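PDB 6KGU: penicillin-binding protein PbpB from Mycobacterium tuberculosis, which synthesises cross-linked peptidoglycan from lipid intermediates for the cell wall and is a target of beta-lactam antibiotics such as aztreonam. Local coordinates for residues 19-24 and 124-129; 133-138 and 242-247; 139-144 and 150-155; 231-236 and 354-359. All coordinates share one frame; numbering follows the deposited sequence.

Contact 1 of 4, residues 19-24 and 124-129; sequences GSIVDR and DLRQYP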
loop_
_atom_site.group_PDB
_atom_site.type_symbol
_atom_site.label_atom_id
_atom_site.label_comp_id
_atom_site.label_asym_id
_atom_site.label_seq_id
_atom_site.Cartn_x
_atom_site.Cartn_y
_atom_site.Cartn_z
ATOM N N GLY A 19 -8.346 28.538 0.227
ATOM C CA GLY A 19 -9.191 27.519 -0.355
ATOM C C GLY A 19 -9.367 26.320 0.566
ATOM O O GLY A 19 -8.684 26.147 1.580
ATOM N N SER A 20 -10.325 25.477 0.211
ATOM C CA SER A 20 -10.680 24.304 0.997
ATOM C C SER A 20 -9.988 23.054 0.464
ATOM O O SER A 20 -9.518 23.012 -0.673
ATOM C CB SER A 20 -12.197 24.089 0.992
ATOM O OG SER A 20 -12.867 25.162 1.627
ATOM N N ILE A 21 -9.950 22.021 1.303
ATOM C CA ILE A 21 -9.520 20.683 0.914
ATOM C C ILE A 21 -10.720 19.770 1.128
ATOM O O ILE A 21 -11.227 19.669 2.250
ATOM C CB ILE A 21 -8.305 20.198 1.732
ATOM C CG1 ILE A 21 -7.103 21.137 1.562
ATOM C CG2 ILE A 21 -7.948 18.747 1.347
ATOM C CD1 ILE A 21 -5.895 20.805 2.449
ATOM N N VAL A 22 -11.186 19.124 0.054
ATOM C CA VAL A 22 -12.378 18.287 0.105
ATOM C C VAL A 22 -12.041 16.921 -0.481
ATOM O O VAL A 22 -11.038 16.751 -1.172
ATOM C CB VAL A 22 -13.578 18.925 -0.651
ATOM C CG1 VAL A 22 -13.804 20.362 -0.196
ATOM C CG2 VAL A 22 -13.354 18.884 -2.165
ATOM N N ASP A 23 -12.897 15.938 -0.200
ATOM C CA ASP A 23 -12.695 14.602 -0.741
ATOM C C ASP A 23 -13.333 14.521 -2.133
ATOM O O ASP A 23 -13.858 15.508 -2.649
ATOM C CB ASP A 23 -13.217 13.538 0.235
ATOM C CG ASP A 23 -14.747 13.283 0.129
ATOM O OD1 ASP A 23 -15.486 14.076 -0.487
ATOM O OD2 ASP A 23 -15.209 12.263 0.702
ATOM N N ARG A 24 -13.279 13.335 -2.757
ATOM C CA ARG A 24 -13.725 13.195 -4.141
ATOM C C ARG A 24 -15.198 13.557 -4.324
ATOM O O ARG A 24 -15.613 13.907 -5.435
ATOM C CB ARG A 24 -13.457 11.769 -4.639
ATOM C CG ARG A 24 -14.372 10.680 -4.070
ATOM C CD ARG A 24 -13.907 9.261 -4.486
ATOM N NE ARG A 24 -13.952 9.031 -5.940
ATOM C CZ ARG A 24 -12.893 8.897 -6.735
ATOM N NH1 ARG A 24 -11.664 8.962 -6.251
ATOM N NH2 ARG A 24 -13.067 8.686 -8.032
ATOM N N ASP A 124 -8.805 34.653 10.310
ATOM C CA ASP A 124 -9.392 33.504 9.635
ATOM C C ASP A 124 -9.083 32.234 10.416
ATOM O O ASP A 124 -7.931 31.994 10.782
ATOM C CB ASP A 124 -8.851 33.401 8.212
ATOM C CG ASP A 124 -9.534 34.365 7.259
ATOM O OD1 ASP A 124 -10.208 35.302 7.734
ATOM O OD2 ASP A 124 -9.396 34.185 6.032
ATOM N N LEU A 125 -10.113 31.429 10.678
ATOM C CA LEU A 125 -9.989 30.205 11.465
ATOM C C LEU A 125 -10.099 28.989 10.554
ATOM O O LEU A 125 -11.112 28.813 9.872
ATOM C CB LEU A 125 -11.065 30.135 12.545
ATOM C CG LEU A 125 -11.205 31.341 13.467
ATOM C CD1 LEU A 125 -12.303 31.074 14.489
ATOM C CD2 LEU A 125 -9.875 31.636 14.139
ATOM N N ARG A 126 -9.071 28.147 10.561
ATOM C CA ARG A 126 -9.102 26.903 9.804
ATOM C C ARG A 126 -9.916 25.861 10.567
ATOM O O ARG A 126 -9.741 25.694 11.778
ATOM C CB ARG A 126 -7.679 26.402 9.555
ATOM C CG ARG A 126 -7.569 25.396 8.420
ATOM C CD ARG A 126 -8.008 26.029 7.092
ATOM N NE ARG A 126 -7.566 25.251 5.936
ATOM C CZ ARG A 126 -8.048 25.386 4.705
ATOM N NH1 ARG A 126 -9.002 26.281 4.465
ATOM N NH2 ARG A 126 -7.582 24.616 3.720
ATOM N N GLN A 127 -10.818 25.181 9.865
ATOM C CA GLN A 127 -11.712 24.192 10.455
ATOM C C GLN A 127 -11.378 22.809 9.917
ATOM O O GLN A 127 -11.225 22.641 8.705
ATOM C CB GLN A 127 -13.173 24.518 10.131
ATOM C CG GLN A 127 -13.581 25.918 10.528
ATOM C CD GLN A 127 -13.517 26.117 12.018
ATOM O OE1 GLN A 127 -12.714 26.891 12.518
ATOM N NE2 GLN A 127 -14.358 25.405 12.740
ATOM N N TYR A 128 -11.307 21.820 10.815
ATOM C CA TYR A 128 -11.076 20.420 10.462
ATOM C C TYR A 128 -12.249 19.645 11.039
ATOM O O TYR A 128 -12.151 19.083 12.136
ATOM C CB TYR A 128 -9.734 19.900 10.991
ATOM C CG TYR A 128 -8.560 20.646 10.405
ATOM C CD1 TYR A 128 -8.063 20.316 9.146
ATOM C CD2 TYR A 128 -7.974 21.711 11.090
ATOM C CE1 TYR A 128 -7.003 21.022 8.588
ATOM C CE2 TYR A 128 -6.919 22.426 10.541
ATOM C CZ TYR A 128 -6.438 22.074 9.291
ATOM O OH TYR A 128 -5.383 22.768 8.739
ATOM N N PRO A 129 -13.390 19.632 10.350
ATOM C CA PRO A 129 -14.593 19.037 10.946
ATOM C C PRO A 129 -14.437 17.561 11.268
ATOM O O PRO A 129 -15.131 17.070 12.163
ATOM C CB PRO A 129 -15.670 19.275 9.878
ATOM C CG PRO A 129 -14.896 19.404 8.593
ATOM C CD PRO A 129 -13.628 20.121 8.980
HETATM O O HOH W 1 -11.657 27.401 2.807
#
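Arg126 closes on the carbonyl of Gly19 with both terminal nitrogens, end-on, and this grip is the tight part of the contact. NH1 and NH2 each donate to Gly19 O at 2.9 Å, with rather bent N-H...O angles of 139° for NH2 and 137° for NH1, as expected when one oxygen lies between two donors near the guanidinium plane. NH2 arrives in the carbonyl plane, whereas NH1 stands above it. CG is anti to the backbone N and the chain then bends at chi2 (62°), which brings the guanidinium across to Gly19 although the CA atoms of Ser20 and Arg126 remain 9.3 Å apart. Two further bonds hold the group's rotation: NE makes a salt bridge with Glu152 and NH1 a hydrogen bond with Thr32. Beside the buried carbonyl, Ile21 meets the same guanidinium obliquely, its CG1 4.1 Å from Arg126 NH2, and the two side chains cross nearly at a right angle. The other side is looser. There, Ser20 OG hydrogen-bonds a water at 2.8 Å, and that water accepts a weak bond, 3.3 Å long, from Arg126 NH1. In the mixed sheet of this dimerisation-family region, strand 28-36 runs between strands 21-22 and 122-127, so the arginine reaches past it to the carbonyl just before strand 21-22.

Contact 2 of 4, residues 133-138 and 242-247; sequences LAANVV and FDPSQD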
loop_
_atom_site.group_PDB
_atom_site.type_symbol
_atom_site.label_atom_id
_atom_site.label_comp_id
_atom_site.label_asym_id
_atom_site.label_seq_id
_atom_site.Cartn_x
_atom_site.Cartn_y
_atom_site.Cartn_z
ATOM N N LEU A 133 -9.331 12.849 10.968
ATOM C CA LEU A 133 -9.632 12.099 9.746
ATOM C C LEU A 133 -8.705 12.503 8.596
ATOM O O LEU A 133 -8.668 13.670 8.188
ATOM C CB LEU A 133 -11.086 12.308 9.337
ATOM C CG LEU A 133 -11.518 11.621 8.029
ATOM C CD1 LEU A 133 -11.514 10.113 8.204
ATOM C CD2 LEU A 133 -12.918 12.078 7.582
ATOM N N ALA A 134 -7.963 11.529 8.070
ATOM C CA ALA A 134 -7.017 11.770 6.977
ATOM C C ALA A 134 -6.041 12.905 7.297
ATOM O O ALA A 134 -5.526 13.561 6.392
ATOM C CB ALA A 134 -7.753 12.060 5.659
ATOM N N ALA A 135 -5.762 13.143 8.587
ATOM C CA ALA A 135 -4.828 14.213 8.926
ATOM C C ALA A 135 -3.411 13.892 8.494
ATOM O O ALA A 135 -2.612 14.816 8.314
ATOM C CB ALA A 135 -4.840 14.498 10.431
ATOM N N ASN A 136 -3.080 12.609 8.332
ATOM C CA ASN A 136 -1.762 12.248 7.796
ATOM C C ASN A 136 -1.541 12.845 6.410
ATOM O O ASN A 136 -0.402 13.172 6.040
ATOM C CB ASN A 136 -1.628 10.718 7.742
ATOM C CG ASN A 136 -2.839 10.045 7.101
ATOM O OD1 ASN A 136 -3.993 10.274 7.499
ATOM N ND2 ASN A 136 -2.582 9.230 6.084
ATOM N N VAL A 137 -2.615 12.969 5.634
ATOM C CA VAL A 137 -2.579 13.534 4.286
ATOM C C VAL A 137 -2.799 15.042 4.316
ATOM O O VAL A 137 -2.003 15.809 3.763
ATOM C CB VAL A 137 -3.630 12.811 3.408
ATOM C CG1 VAL A 137 -3.939 13.601 2.145
ATOM C CG2 VAL A 137 -3.156 11.376 3.055
ATOM N N VAL A 138 -3.856 15.474 5.010
ATOM C CA VAL A 138 -4.288 16.869 4.976
ATOM C C VAL A 138 -3.252 17.772 5.631
ATOM O O VAL A 138 -2.913 18.839 5.103
ATOM C CB VAL A 138 -5.664 17.017 5.659
ATOM C CG1 VAL A 138 -5.965 18.486 5.988
ATOM C CG2 VAL A 138 -6.768 16.400 4.813
ATOM N N PHE A 242 -2.532 12.394 14.437
ATOM C CA PHE A 242 -2.714 13.604 15.222
ATOM C C PHE A 242 -4.001 14.334 14.833
ATOM O O PHE A 242 -4.652 14.046 13.822
ATOM C CB PHE A 242 -1.522 14.535 15.053
ATOM C CG PHE A 242 -1.576 15.392 13.811
ATOM C CD1 PHE A 242 -1.553 14.816 12.545
ATOM C CD2 PHE A 242 -1.614 16.771 13.911
ATOM C CE1 PHE A 242 -1.573 15.601 11.393
ATOM C CE2 PHE A 242 -1.638 17.557 12.773
ATOM C CZ PHE A 242 -1.610 16.964 11.504
ATOM N N ASP A 243 -4.353 15.315 15.655
ATOM C CA ASP A 243 -5.561 16.101 15.420
ATOM C C ASP A 243 -5.165 17.529 15.081
ATOM O O ASP A 243 -4.770 18.286 15.984
ATOM C CB ASP A 243 -6.465 16.070 16.654
ATOM C CG ASP A 243 -7.768 16.818 16.454
ATOM O OD1 ASP A 243 -7.951 17.508 15.421
ATOM O OD2 ASP A 243 -8.606 16.724 17.361
ATOM N N PRO A 244 -5.257 17.944 13.816
ATOM C CA PRO A 244 -4.828 19.303 13.451
ATOM C C PRO A 244 -5.734 20.409 13.979
ATOM O O PRO A 244 -5.379 21.581 13.838
ATOM C CB PRO A 244 -4.832 19.267 11.920
ATOM C CG PRO A 244 -5.889 18.249 11.573
ATOM C CD PRO A 244 -5.821 17.204 12.668
ATOM N N SER A 245 -6.886 20.096 14.568
ATOM C CA SER A 245 -7.638 21.129 15.272
ATOM C C SER A 245 -7.023 21.466 16.624
ATOM O O SER A 245 -7.556 22.323 17.333
ATOM C CB SER A 245 -9.097 20.697 15.464
ATOM O OG SER A 245 -9.219 19.695 16.475
ATOM N N GLN A 246 -5.940 20.800 17.002
ATOM C CA GLN A 246 -5.260 20.988 18.272
ATOM C C GLN A 246 -3.818 21.382 18.015
ATOM O O GLN A 246 -3.242 21.045 16.985
ATOM C CB GLN A 246 -5.282 19.710 19.121
ATOM C CG GLN A 246 -6.284 19.728 20.243
ATOM C CD GLN A 246 -7.693 19.862 19.743
ATOM O OE1 GLN A 246 -8.064 19.248 18.740
ATOM N NE2 GLN A 246 -8.497 20.670 20.434
ATOM N N ASP A 247 -3.226 22.067 18.984
ATOM C CA ASP A 247 -1.867 22.558 18.826
ATOM C C ASP A 247 -0.876 21.408 18.693
ATOM O O ASP A 247 -0.878 20.467 19.492
ATOM C CB ASP A 247 -1.486 23.436 20.009
ATOM C CG ASP A 247 -0.049 23.887 19.935
ATOM O OD1 ASP A 247 0.257 24.763 19.096
ATOM O OD2 ASP A 247 0.778 23.356 20.698
#
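Phe242 and Pro244 both press on the methyl group of Ala135, where a short helix of the dimerisation-family region meets Phe242 and the type I beta turn that follows it, Asp243 to Gln246, in the transpeptidase-family region. Phe242 comes first. Its ring turns an edge to the helix, and CE1 lies 3.3 Å from Ala135 O, close to the ring plane, and 3.6 Å from Ala135 CB. With chi1 at 83°, CG sits between the backbone N and the carbonyl carbon, and the ring reaches helix 135-138 although its CB does not aim at the helix. The backbone joins in, for Phe242 O is 3.4 Å from Ala135 CB. Ile248, Gln251 and Leu256 also pack on this phenylalanine. Next, Asp243 turns away from the helix, and its backbone N is held by Gln251. Pro244 then swings back toward the contact: its CD touches Ala135 CB at 3.6 Å and also overlies the rim of one face of the Phe242 ring. No hydrogen bond joins the segments. At Ser245 the chain turns away from helix 135-138 and the Asp243 carboxylate shapes the bend as an Asx turn, OD1 accepting from Ser245 N at 2.9 Å, from above the carboxylate plane. Gln246 completes the beta turn, its backbone N donating to Asp243 O at 3.0 Å.

Contact 3 of 4, residues 139-144 and 150-155; sequences GGIDWD and GLEDSL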
loop_
_atom_site.group_PDB
_atom_site.type_symbol
_atom_site.label_atom_id
_atom_site.label_comp_id
_atom_site.label_asym_id
_atom_site.label_seq_id
_atom_site.Cartn_x
_atom_site.Cartn_y
_atom_site.Cartn_z
ATOM N N GLY A 139 -2.757 17.376 6.806
ATOM C CA GLY A 139 -1.821 18.195 7.558
ATOM C C GLY A 139 -2.487 19.175 8.510
ATOM O O GLY A 139 -3.599 18.926 8.991
ATOM N N GLY A 140 -1.820 20.301 8.778
ATOM C CA GLY A 140 -2.321 21.317 9.679
ATOM C C GLY A 140 -1.859 22.713 9.293
ATOM O O GLY A 140 -1.059 22.905 8.372
ATOM N N ILE A 141 -2.365 23.695 10.036
ATOM C CA ILE A 141 -2.217 25.107 9.707
ATOM C C ILE A 141 -1.280 25.747 10.719
ATOM O O ILE A 141 -1.164 25.296 11.865
ATOM C CB ILE A 141 -3.598 25.807 9.678
ATOM C CG1 ILE A 141 -3.604 26.972 8.693
ATOM C CG2 ILE A 141 -4.041 26.257 11.076
ATOM C CD1 ILE A 141 -3.540 26.526 7.250
ATOM N N ASP A 142 -0.587 26.790 10.280
ATOM C CA ASP A 142 0.314 27.531 11.146
ATOM C C ASP A 142 -0.428 28.719 11.759
ATOM O O ASP A 142 -1.598 28.977 11.458
ATOM C CB ASP A 142 1.545 27.982 10.363
ATOM C CG ASP A 142 2.777 28.126 11.232
ATOM O OD1 ASP A 142 2.629 28.214 12.473
ATOM O OD2 ASP A 142 3.901 28.145 10.674
ATOM N N TRP A 143 0.271 29.457 12.630
ATOM C CA TRP A 143 -0.325 30.608 13.304
ATOM C C TRP A 143 -0.757 31.684 12.317
ATOM O O TRP A 143 -1.748 32.378 12.557
ATOM C CB TRP A 143 0.665 31.196 14.325
ATOM C CG TRP A 143 1.925 31.809 13.722
ATOM C CD1 TRP A 143 3.106 31.168 13.445
ATOM C CD2 TRP A 143 2.121 33.181 13.339
ATOM N NE1 TRP A 143 4.017 32.054 12.913
ATOM C CE2 TRP A 143 3.438 33.294 12.836
ATOM C CE3 TRP A 143 1.312 34.325 13.370
ATOM C CZ2 TRP A 143 3.961 34.504 12.370
ATOM C CZ3 TRP A 143 1.835 35.524 12.904
ATOM C CH2 TRP A 143 3.146 35.602 12.413
ATOM N N ASP A 144 -0.040 31.828 11.204
ATOM C CA ASP A 144 -0.335 32.852 10.208
ATOM C C ASP A 144 -1.388 32.417 9.185
ATOM O O ASP A 144 -1.657 33.158 8.236
ATOM C CB ASP A 144 0.962 33.273 9.501
ATOM C CG ASP A 144 1.535 32.182 8.602
ATOM O OD1 ASP A 144 1.153 30.997 8.747
ATOM O OD2 ASP A 144 2.398 32.514 7.754
ATOM N N GLY A 150 1.875 18.607 5.879
ATOM C CA GLY A 150 0.903 17.928 5.046
ATOM C C GLY A 150 0.604 18.706 3.769
ATOM O O GLY A 150 1.360 19.585 3.343
ATOM N N LEU A 151 -0.542 18.374 3.163
ATOM C CA LEU A 151 -0.960 19.064 1.943
ATOM C C LEU A 151 -1.228 20.552 2.189
ATOM O O LEU A 151 -1.144 21.354 1.253
ATOM C CB LEU A 151 -2.209 18.407 1.356
ATOM C CG LEU A 151 -2.042 17.037 0.686
ATOM C CD1 LEU A 151 -3.353 16.601 0.080
ATOM C CD2 LEU A 151 -0.947 17.061 -0.375
ATOM N N GLU A 152 -1.585 20.936 3.420
ATOM C CA GLU A 152 -1.763 22.362 3.716
ATOM C C GLU A 152 -0.486 23.126 3.417
ATOM O O GLU A 152 -0.521 24.263 2.927
ATOM C CB GLU A 152 -2.151 22.573 5.183
ATOM C CG GLU A 152 -3.507 22.045 5.588
ATOM C CD GLU A 152 -4.638 23.038 5.336
ATOM O OE1 GLU A 152 -4.557 23.838 4.369
ATOM O OE2 GLU A 152 -5.606 23.013 6.115
ATOM N N ASP A 153 0.654 22.504 3.697
ATOM C CA ASP A 153 1.947 23.110 3.428
ATOM C C ASP A 153 2.355 22.929 1.971
ATOM O O ASP A 153 2.635 23.908 1.278
ATOM C CB ASP A 153 2.997 22.511 4.362
ATOM C CG ASP A 153 4.364 23.081 4.130
ATOM O OD1 ASP A 153 4.491 24.317 4.092
ATOM O OD2 ASP A 153 5.314 22.294 4.009
ATOM N N SER A 154 2.376 21.681 1.488
ATOM C CA SER A 154 2.946 21.402 0.169
ATOM C C SER A 154 2.105 22.000 -0.947
ATOM O O SER A 154 2.638 22.312 -2.012
ATOM C CB SER A 154 3.104 19.893 -0.048
ATOM O OG SER A 154 1.837 19.247 -0.131
ATOM N N LEU A 155 0.795 22.153 -0.738
ATOM C CA LEU A 155 -0.062 22.849 -1.686
ATOM C C LEU A 155 -0.434 24.261 -1.224
ATOM O O LEU A 155 -1.449 24.801 -1.673
ATOM C CB LEU A 155 -1.332 22.029 -1.945
ATOM C CG LEU A 155 -1.057 20.674 -2.606
ATOM C CD1 LEU A 155 -2.355 19.943 -2.924
ATOM C CD2 LEU A 155 -0.198 20.857 -3.865
#
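Gly139 and Gly150 meet backbone to backbone, their CA atoms 3.7 Å apart, where the chain leaves helix 135-138, makes the small hairpin of strands 140-141 and 147-149 and returns as helix 150-154. Both glycines have positive phi, 89° and 68°, and with no side chains between them the two backbones approach to van der Waals distance. The remaining packing is mostly the work of Glu152. Its CB lies 3.4 Å from Gly140 O and its CG 3.8 Å from the same oxygen, so the aliphatic stem lies against the strand backbone. CG stands beside the backbone N and the chain bends at chi2 (-86°); the side chain of Ile141 passes it at a slant, with Ile141 CD1 4.1 Å from both CD and OE1 of Glu152. Hydrogen bonds between the two segments are absent. The polar links run to neighbours: Glu152 N and Leu151 N bond to the backbone of Val138 and Val137, tying the two short helices together. Glu152 OE2 hydrogen-bonds Tyr128 OH, while OE1 forms a salt bridge with Arg18. With a phenol and two arginines, Arg18 and Arg126, gathered round it, the buried carboxylate is probably ionised, and the nearby positive groups would help to balance its charge, while its methylenes pack on the glycine backbone.

Contact 4 of 4, residues 231-236 and 354-359; sequences GEVLAM and TGVGLP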
loop_
_atom_site.group_PDB
_atom_site.type_symbol
_atom_site.label_atom_id
_atom_site.label_comp_id
_atom_site.label_asym_id
_atom_site.label_seq_id
_atom_site.Cartn_x
_atom_site.Cartn_y
_atom_site.Cartn_z
ATOM N N GLY A 231 -5.834 3.468 -9.996
ATOM C CA GLY A 231 -4.795 3.703 -9.006
ATOM C C GLY A 231 -4.996 4.934 -8.157
ATOM O O GLY A 231 -4.077 5.337 -7.437
ATOM N N GLU A 232 -6.177 5.540 -8.191
ATOM C CA GLU A 232 -6.428 6.663 -7.309
ATOM C C GLU A 232 -6.428 6.182 -5.865
ATOM O O GLU A 232 -6.819 5.050 -5.566
ATOM C CB GLU A 232 -7.752 7.347 -7.660
ATOM C CG GLU A 232 -7.728 8.087 -8.998
ATOM C CD GLU A 232 -8.990 8.898 -9.266
ATOM O OE1 GLU A 232 -10.080 8.528 -8.765
ATOM O OE2 GLU A 232 -8.887 9.915 -9.986
ATOM N N VAL A 233 -5.950 7.046 -4.974
ATOM C CA VAL A 233 -5.871 6.735 -3.549
ATOM C C VAL A 233 -7.229 7.005 -2.910
ATOM O O VAL A 233 -7.625 8.164 -2.736
ATOM C CB VAL A 233 -4.776 7.552 -2.862
ATOM C CG1 VAL A 233 -4.804 7.288 -1.355
ATOM C CG2 VAL A 233 -3.397 7.217 -3.483
ATOM N N LEU A 234 -7.940 5.934 -2.544
ATOM C CA LEU A 234 -9.254 6.059 -1.906
ATOM C C LEU A 234 -9.163 6.150 -0.385
ATOM O O LEU A 234 -10.050 6.728 0.254
ATOM C CB LEU A 234 -10.139 4.864 -2.288
ATOM C CG LEU A 234 -10.457 4.646 -3.779
ATOM C CD1 LEU A 234 -11.510 3.555 -3.966
ATOM C CD2 LEU A 234 -10.919 5.953 -4.446
ATOM N N ALA A 235 -8.130 5.566 0.212
ATOM C CA ALA A 235 -7.887 5.683 1.646
ATOM C C ALA A 235 -6.395 5.521 1.890
ATOM O O ALA A 235 -5.737 4.715 1.227
ATOM C CB ALA A 235 -8.666 4.632 2.458
ATOM N N MET A 236 -5.869 6.283 2.849
ATOM C CA MET A 236 -4.472 6.146 3.254
ATOM C C MET A 236 -4.450 6.495 4.735
ATOM O O MET A 236 -4.765 7.630 5.105
ATOM C CB MET A 236 -3.560 7.070 2.432
ATOM C CG MET A 236 -2.074 6.984 2.751
ATOM S SD MET A 236 -1.038 8.060 1.706
ATOM C CE MET A 236 -0.858 7.020 0.250
ATOM N N THR A 354 6.458 7.383 -6.672
ATOM C CA THR A 354 5.284 7.252 -7.514
ATOM C C THR A 354 4.874 8.579 -8.145
ATOM O O THR A 354 4.195 8.565 -9.175
ATOM C CB THR A 354 4.095 6.713 -6.717
ATOM O OG1 THR A 354 3.713 7.691 -5.741
ATOM C CG2 THR A 354 4.428 5.383 -6.029
ATOM N N GLY A 355 5.255 9.711 -7.544
ATOM C CA GLY A 355 4.687 10.992 -7.928
ATOM C C GLY A 355 3.261 11.209 -7.455
ATOM O O GLY A 355 2.507 11.962 -8.089
ATOM N N VAL A 356 2.870 10.581 -6.340
ATOM C CA VAL A 356 1.472 10.612 -5.892
ATOM C C VAL A 356 0.991 12.017 -5.547
ATOM O O VAL A 356 -0.224 12.267 -5.516
ATOM C CB VAL A 356 1.295 9.651 -4.686
ATOM C CG1 VAL A 356 2.205 10.069 -3.538
ATOM C CG2 VAL A 356 -0.157 9.606 -4.229
ATOM N N GLY A 357 1.902 12.953 -5.294
ATOM C CA GLY A 357 1.491 14.288 -4.910
ATOM C C GLY A 357 1.402 14.505 -3.414
ATOM O O GLY A 357 0.566 15.296 -2.955
ATOM N N LEU A 358 2.219 13.806 -2.635
ATOM C CA LEU A 358 2.238 13.962 -1.194
ATOM C C LEU A 358 3.649 14.305 -0.740
ATOM O O LEU A 358 4.611 13.724 -1.251
ATOM C CB LEU A 358 1.766 12.669 -0.485
ATOM C CG LEU A 358 0.269 12.336 -0.608
ATOM C CD1 LEU A 358 -0.049 10.900 -0.187
ATOM C CD2 LEU A 358 -0.542 13.326 0.208
ATOM N N PRO A 359 3.811 15.221 0.213
ATOM C CA PRO A 359 5.163 15.579 0.659
ATOM C C PRO A 359 5.834 14.436 1.410
ATOM O O PRO A 359 5.179 13.639 2.085
ATOM C CB PRO A 359 4.929 16.784 1.582
ATOM C CG PRO A 359 3.523 16.614 2.084
ATOM C CD PRO A 359 2.753 15.902 0.990
#
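The bulged edge strand 233-238 of the transpeptidase sheet packs here against the loop 354-359, through Val233 and Met236 on one side and Val356 and Leu358 on the other. Leu234 and Ala235 both face Val225 in a classic beta bulge, and the chain turns a corner at Leu234. The irregularity is consistent with Val233 and Met236, three apart, both directing CB at the loop. In the loop, Val356 and Leu358 aim inward from positions flanking Gly357 in the sequence. The contact is wholly apolar and buried. Val233 and Val356 meet through one methyl each, CG2 to CG2 at 4.1 Å, their side chains crossing at about a right angle; Val356 offers the methyl anti to its backbone N. Leu391 of helix 390-401 packs on Val356 and Met236, and Val261 of helix 259-262 on Met236 and Leu358, so the pairs belong to a larger hydrophobic core. Backbone bonds from Val233 to Arg410 and from Val356 to Ile411 tie both segments to the same neighbouring piece of chain. Met236 and Leu358 reach toward each other tip to tip: the methionine is extended through chi1 (-179°) and chi2 and bends at chi3 (-83°). Its SD touches Leu358 CD1 at 3.6 Å, and its CE lies 4.0 Å from that same methyl.

In the fold
Contacts 1, 2 and 3 cluster on one side of the chain's centre, their centres 10 to 11 Å apart, while contact 4 lies 17 to 19 Å from them and nearer the middle of the molecule. Along the chain contact 1 closes first; its strand 122-127 is followed by helix 135-138 of contact 2, which leads into strand 140-141 of contact 3. Contact 3 is nested inside the loop closed by contact 2, and contacts 2 and 4 alternate. Contacts 1 and 3 belong to the dimerisation-family part, contact 4 to the transpeptidase-family part, and contact 2 joins them. Arg24-Glu232, Asn136-Met236 and Leu151-Leu358 add further ties between the two parts, away from the aztreonam pocket.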